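PDB 3C7M: Thiol:disulfide interchange protein DsbL from Escherichia coli, which donates its disulfide bond to other periplasmic proteins and, together with DsbI, forms an essential disulfide in the arylsulfate sulfotransferase AssT. Local coordinates for residues Ile22-Tyr27 with Gln161-Tyr166; Ala28-Tyr33 with Ala103-Lys108. All blocks are in the same frame, centred on the assembly; numbering follows the deposited sequence. Where two conformers were deposited one is given.

Contact 1. Residues Ile22-Tyr27 with Gln161-Tyr166; sequences IKVFSY and QGVPAY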
# COMPACT_ATOMS: atom_id res chain seq x y z
N ILE A 22 5.42 -4.16 -5.35
CA ILE A 22 4.20 -4.20 -4.55
C ILE A 22 4.58 -3.92 -3.11
O ILE A 22 5.59 -4.42 -2.61
CB ILE A 22 3.49 -5.58 -4.68
CG1 ILE A 22 2.82 -5.67 -6.06
CG2 ILE A 22 2.48 -5.80 -3.55
CD1 ILE A 22 2.26 -7.05 -6.41
N LYS A 23 3.81 -3.06 -2.45
CA LYS A 23 3.99 -2.84 -1.02
C LYS A 23 2.71 -3.23 -0.30
O LYS A 23 1.70 -2.53 -0.40
CB LYS A 23 4.36 -1.40 -0.70
CG LYS A 23 4.61 -1.19 0.80
CD LYS A 23 4.53 0.26 1.21
CE LYS A 23 3.11 0.77 0.99
NZ LYS A 23 2.76 1.83 1.96
N VAL A 24 2.76 -4.36 0.39
CA VAL A 24 1.64 -4.77 1.23
C VAL A 24 1.70 -3.94 2.51
O VAL A 24 2.74 -3.89 3.18
CB VAL A 24 1.64 -6.28 1.55
CG1 VAL A 24 0.38 -6.65 2.34
CG2 VAL A 24 1.71 -7.08 0.25
N PHE A 25 0.61 -3.27 2.85
CA PHE A 25 0.61 -2.41 4.03
C PHE A 25 -0.76 -2.38 4.69
O PHE A 25 -1.73 -2.87 4.13
CB PHE A 25 1.06 -0.98 3.67
CG PHE A 25 -0.01 -0.15 3.02
CD1 PHE A 25 -0.47 -0.46 1.73
CD2 PHE A 25 -0.57 0.92 3.69
CE1 PHE A 25 -1.48 0.30 1.13
CE2 PHE A 25 -1.58 1.68 3.10
CZ PHE A 25 -2.03 1.37 1.82
N SER A 26 -0.79 -1.82 5.89
CA SER A 26 -2.05 -1.56 6.60
C SER A 26 -2.01 -0.18 7.21
O SER A 26 -0.98 0.22 7.76
CB SER A 26 -2.26 -2.59 7.72
OG SER A 26 -3.29 -2.16 8.61
N TYR A 27 -3.12 0.54 7.15
CA TYR A 27 -3.22 1.84 7.80
C TYR A 27 -2.88 1.74 9.30
O TYR A 27 -2.40 2.71 9.90
CB TYR A 27 -4.63 2.43 7.60
CG TYR A 27 -5.66 1.82 8.53
CD1 TYR A 27 -6.25 0.59 8.23
CD2 TYR A 27 -6.02 2.46 9.71
CE1 TYR A 27 -7.18 0.02 9.09
CE2 TYR A 27 -6.95 1.90 10.57
CZ TYR A 27 -7.52 0.69 10.26
OH TYR A 27 -8.45 0.15 11.11
N GLN A 161 6.76 -12.13 7.11
CA GLN A 161 7.51 -11.23 7.99
C GLN A 161 6.73 -9.96 8.34
O GLN A 161 7.32 -8.93 8.66
CB GLN A 161 8.90 -10.93 7.41
CG GLN A 161 8.90 -10.42 5.96
CD GLN A 161 8.85 -8.91 5.89
OE1 GLN A 161 9.77 -8.23 6.36
NE2 GLN A 161 7.78 -8.37 5.31
N GLY A 162 5.40 -10.06 8.29
CA GLY A 162 4.53 -8.96 8.68
C GLY A 162 4.36 -7.93 7.59
O GLY A 162 4.63 -8.19 6.42
N VAL A 163 3.89 -6.75 7.99
CA VAL A 163 3.84 -5.60 7.10
C VAL A 163 4.73 -4.49 7.67
O VAL A 163 4.91 -4.40 8.89
CB VAL A 163 2.39 -5.11 6.84
CG1 VAL A 163 1.64 -6.09 5.94
CG2 VAL A 163 1.63 -4.88 8.15
N PRO A 164 5.29 -3.63 6.80
CA PRO A 164 5.16 -3.63 5.35
C PRO A 164 5.87 -4.81 4.70
O PRO A 164 6.84 -5.34 5.25
CB PRO A 164 5.84 -2.32 4.93
CG PRO A 164 6.81 -2.04 6.03
CD PRO A 164 6.15 -2.53 7.28
N ALA A 165 5.37 -5.20 3.53
CA ALA A 165 5.98 -6.27 2.75
C ALA A 165 6.21 -5.74 1.33
O ALA A 165 5.27 -5.58 0.54
CB ALA A 165 5.09 -7.51 2.76
N TYR A 166 7.48 -5.45 1.03
CA TYR A 166 7.86 -4.99 -0.31
C TYR A 166 8.25 -6.18 -1.16
O TYR A 166 9.17 -6.93 -0.81
CB TYR A 166 9.03 -4.01 -0.24
CG TYR A 166 8.74 -2.73 0.51
CD1 TYR A 166 8.97 -2.64 1.88
CD2 TYR A 166 8.27 -1.59 -0.16
CE1 TYR A 166 8.74 -1.46 2.58
CE2 TYR A 166 8.04 -0.39 0.54
CZ TYR A 166 8.28 -0.34 1.91
OH TYR A 166 8.05 0.82 2.63
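Lys23 carries CG anti to its backbone N (chi1 -177°), while Tyr166, with CG anti to its carbonyl carbon (chi1 -63°), turns its ring to the same face of the sheet; the two run side by side. CG of Lys23 lies 3.9 Å from the centroid of the Tyr166 ring, a CH-pi contact over one face, shifted toward the rim. Beyond it the lysine chain bends at chi3 and chi4 and NZ reaches a salt bridge with Asp36, whereas Tyr166 OH is hydrogen-bonded to Thr40 OG1. Backbones join at the hydrogen-bonded antiparallel pair Val24-Ala165: Val24 N gives to Ala165 O at 2.8 Å from above the carbonyl plane, and Ala165 N gives to Val24 O at 3.0 Å along an in-plane lone pair. On the other sheet face Val24 CB meets Ala165 CB at 3.9 Å, and CG1 of Val24, anti to its N, touches CG1 of Val163 crosswise; Val157 of helix 154-161 covers Val24 and Ala165. Pro164 follows a cis peptide bond, and its CA makes a CA-H...O contact with Val24 O at 3.3 Å. A cis-proline loop leading into an antiparallel central strand, beside the CxxC helix, is the hallmark of the thioredoxin fold.

Contact 2. Residues Ala28-Tyr33 with Ala103-Lys108; sequences ACPFCY and AYHDKK. With CD (cadmium ion), chain F.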
# COMPACT_ATOMS: atom_id res chain seq x y z
N ALA A 28 -3.14 0.58 9.89
CA ALA A 28 -3.02 0.39 11.35
C ALA A 28 -1.64 -0.07 11.79
O ALA A 28 -1.41 -0.34 12.98
CB ALA A 28 -4.09 -0.56 11.84
N CYS A 29 -0.71 -0.16 10.85
CA CYS A 29 0.62 -0.68 11.16
C CYS A 29 1.61 0.46 11.37
O CYS A 29 1.84 1.25 10.46
CB CYS A 29 1.10 -1.61 10.06
SG CYS A 29 2.84 -2.08 10.29
N PRO A 30 2.22 0.53 12.57
CA PRO A 30 3.12 1.65 12.85
C PRO A 30 4.38 1.68 11.96
O PRO A 30 4.84 2.77 11.59
CB PRO A 30 3.49 1.46 14.32
CG PRO A 30 3.28 0.01 14.58
CD PRO A 30 2.10 -0.38 13.72
N PHE A 31 4.93 0.51 11.64
CA PHE A 31 6.09 0.43 10.77
C PHE A 31 5.77 0.82 9.32
O PHE A 31 6.60 1.44 8.65
CB PHE A 31 6.75 -0.95 10.84
CG PHE A 31 7.75 -1.09 11.97
CD1 PHE A 31 9.08 -0.73 11.79
CD2 PHE A 31 7.35 -1.58 13.22
CE1 PHE A 31 10.00 -0.85 12.83
CE2 PHE A 31 8.26 -1.70 14.26
CZ PHE A 31 9.59 -1.34 14.07
N CYS A 32 4.56 0.51 8.86
CA CYS A 32 4.12 0.98 7.54
C CYS A 32 4.17 2.50 7.47
O CYS A 32 4.64 3.07 6.49
CB CYS A 32 2.71 0.48 7.21
SG CYS A 32 2.64 -1.28 6.84
N TYR A 33 3.70 3.16 8.53
CA TYR A 33 3.74 4.62 8.62
C TYR A 33 5.19 5.11 8.60
O TYR A 33 5.54 6.01 7.84
CB TYR A 33 3.02 5.07 9.90
CG TYR A 33 2.76 6.55 10.06
CD1 TYR A 33 2.89 7.46 8.99
CD2 TYR A 33 2.35 7.05 11.30
CE1 TYR A 33 2.62 8.83 9.17
CE2 TYR A 33 2.08 8.41 11.48
CZ TYR A 33 2.21 9.29 10.42
OH TYR A 33 1.94 10.63 10.61
N ALA A 103 -4.33 10.09 11.82
CA ALA A 103 -5.47 9.89 12.72
C ALA A 103 -5.22 8.72 13.66
O ALA A 103 -5.35 8.85 14.87
CB ALA A 103 -6.77 9.70 11.93
N TYR A 104 -4.87 7.56 13.10
CA TYR A 104 -4.71 6.35 13.88
C TYR A 104 -3.49 6.40 14.82
O TYR A 104 -3.62 6.08 16.00
CB TYR A 104 -4.64 5.12 12.96
CG TYR A 104 -4.56 3.81 13.69
CD1 TYR A 104 -3.34 3.32 14.14
CD2 TYR A 104 -5.70 3.06 13.94
CE1 TYR A 104 -3.24 2.12 14.83
CE2 TYR A 104 -5.62 1.84 14.63
CZ TYR A 104 -4.39 1.39 15.07
OH TYR A 104 -4.29 0.19 15.75
N HIS A 105 -2.33 6.77 14.28
CA HIS A 105 -1.07 6.66 15.03
C HIS A 105 -0.73 7.90 15.83
O HIS A 105 -0.23 7.79 16.95
CB HIS A 105 0.07 6.28 14.08
CG HIS A 105 -0.12 4.96 13.41
ND1 HIS A 105 0.08 3.75 14.05
CD2 HIS A 105 -0.53 4.65 12.16
CE1 HIS A 105 -0.18 2.76 13.22
NE2 HIS A 105 -0.56 3.28 12.06
N ASP A 106 -0.96 9.08 15.26
CA ASP A 106 -0.59 10.31 15.95
C ASP A 106 -1.69 10.77 16.90
O ASP A 106 -1.40 11.20 18.02
CB ASP A 106 -0.23 11.42 14.95
CG ASP A 106 0.94 11.04 14.05
OD1 ASP A 106 1.83 10.28 14.48
OD2 ASP A 106 0.95 11.49 12.89
N LYS A 107 -2.95 10.66 16.47
CA LYS A 107 -4.07 11.17 17.26
C LYS A 107 -4.81 10.09 18.06
O LYS A 107 -5.67 10.41 18.88
CB LYS A 107 -5.06 11.93 16.38
CG LYS A 107 -4.48 13.20 15.78
CD LYS A 107 -5.56 14.02 15.10
CE LYS A 107 -5.04 15.39 14.68
NZ LYS A 107 -6.10 16.20 14.01
N LYS A 108 -4.46 8.83 17.81
CA LYS A 108 -5.06 7.68 18.48
C LYS A 108 -6.57 7.59 18.24
O LYS A 108 -7.32 7.07 19.08
CB LYS A 108 -4.73 7.67 19.99
CG LYS A 108 -3.27 8.01 20.34
CD LYS A 108 -2.30 7.09 19.63
CE LYS A 108 -0.87 7.39 20.05
NZ LYS A 108 0.09 6.51 19.33
CD CD F . 0.56 3.44 16.39
O HOH W 1 2.53 4.62 16.92
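Ala28 lies over one face of the Tyr104 ring, its CA 4.0 Å from the ring centroid in a CH-pi contact and its CB against CZ. Tyr104 reaches there with CG anti to its backbone N (chi1 -176°). The His105 ring has Tyr104 CD1 over the centre of one face, while Ala28 O comes at its edge, 3.3 Å from His105 CE1. Cys29 caps helix 30-38: its SG accepts from Cys32 N at 3.4 Å, a bond that, with the helix start, may stabilise the Cys29 thiolate, as in thioredoxin-like proteins. Pro30 crosses His105 at about a right angle; Pro30 CD lies 3.9 Å from His105 CE1. The imidazole is held at both nitrogens: NE2 is hydrogen-bonded to Tyr27 O, and His105 ND1 binds a cadmium ion at 2.4 Å; a water and two atoms from elsewhere in the structure are the ion's other ligands. Tyr33, with CG anti to its N (chi1 -171°), sends its ring past His105, CD2 lying 3.7 Å from His105 CB, while Tyr101 stacks on the ring. Tyr33 OH donates to the syn lone pair of Asp106 OD2 at 2.6 Å, ring and carboxylate planes 46° apart. The C-terminal part of helix 92-106, in the helical insertion, thus packs against residues around the Cys29-Cys32 pair, here reduced, at the start of the active-site helix of a DsbA-like thioredoxin fold.

In the fold
The centres of contacts 1 and 2 lie 14 Å apart, and the chain runs directly from strand 20-25 of contact 1 into helix 30-38 of contact 2. Segment 103-108 comes next, at the end of helix 92-106, and the cis-proline segment 161-166 last, so contact 1 closes around contact 2 in sequence. The two touch at the redox centre, as packing: Val163 O is 3.4 Å from Cys29 SG, Pro164 N is 3.5 Å from Cys32 SG, and Phe25 CB is 3.5 Å from Cys32 SG. Tyr27 joins them too, through His105. Central sheet and cis-proline loop meet at the cysteine pair that exchanges the disulfide, and the helical insertion packs beside it.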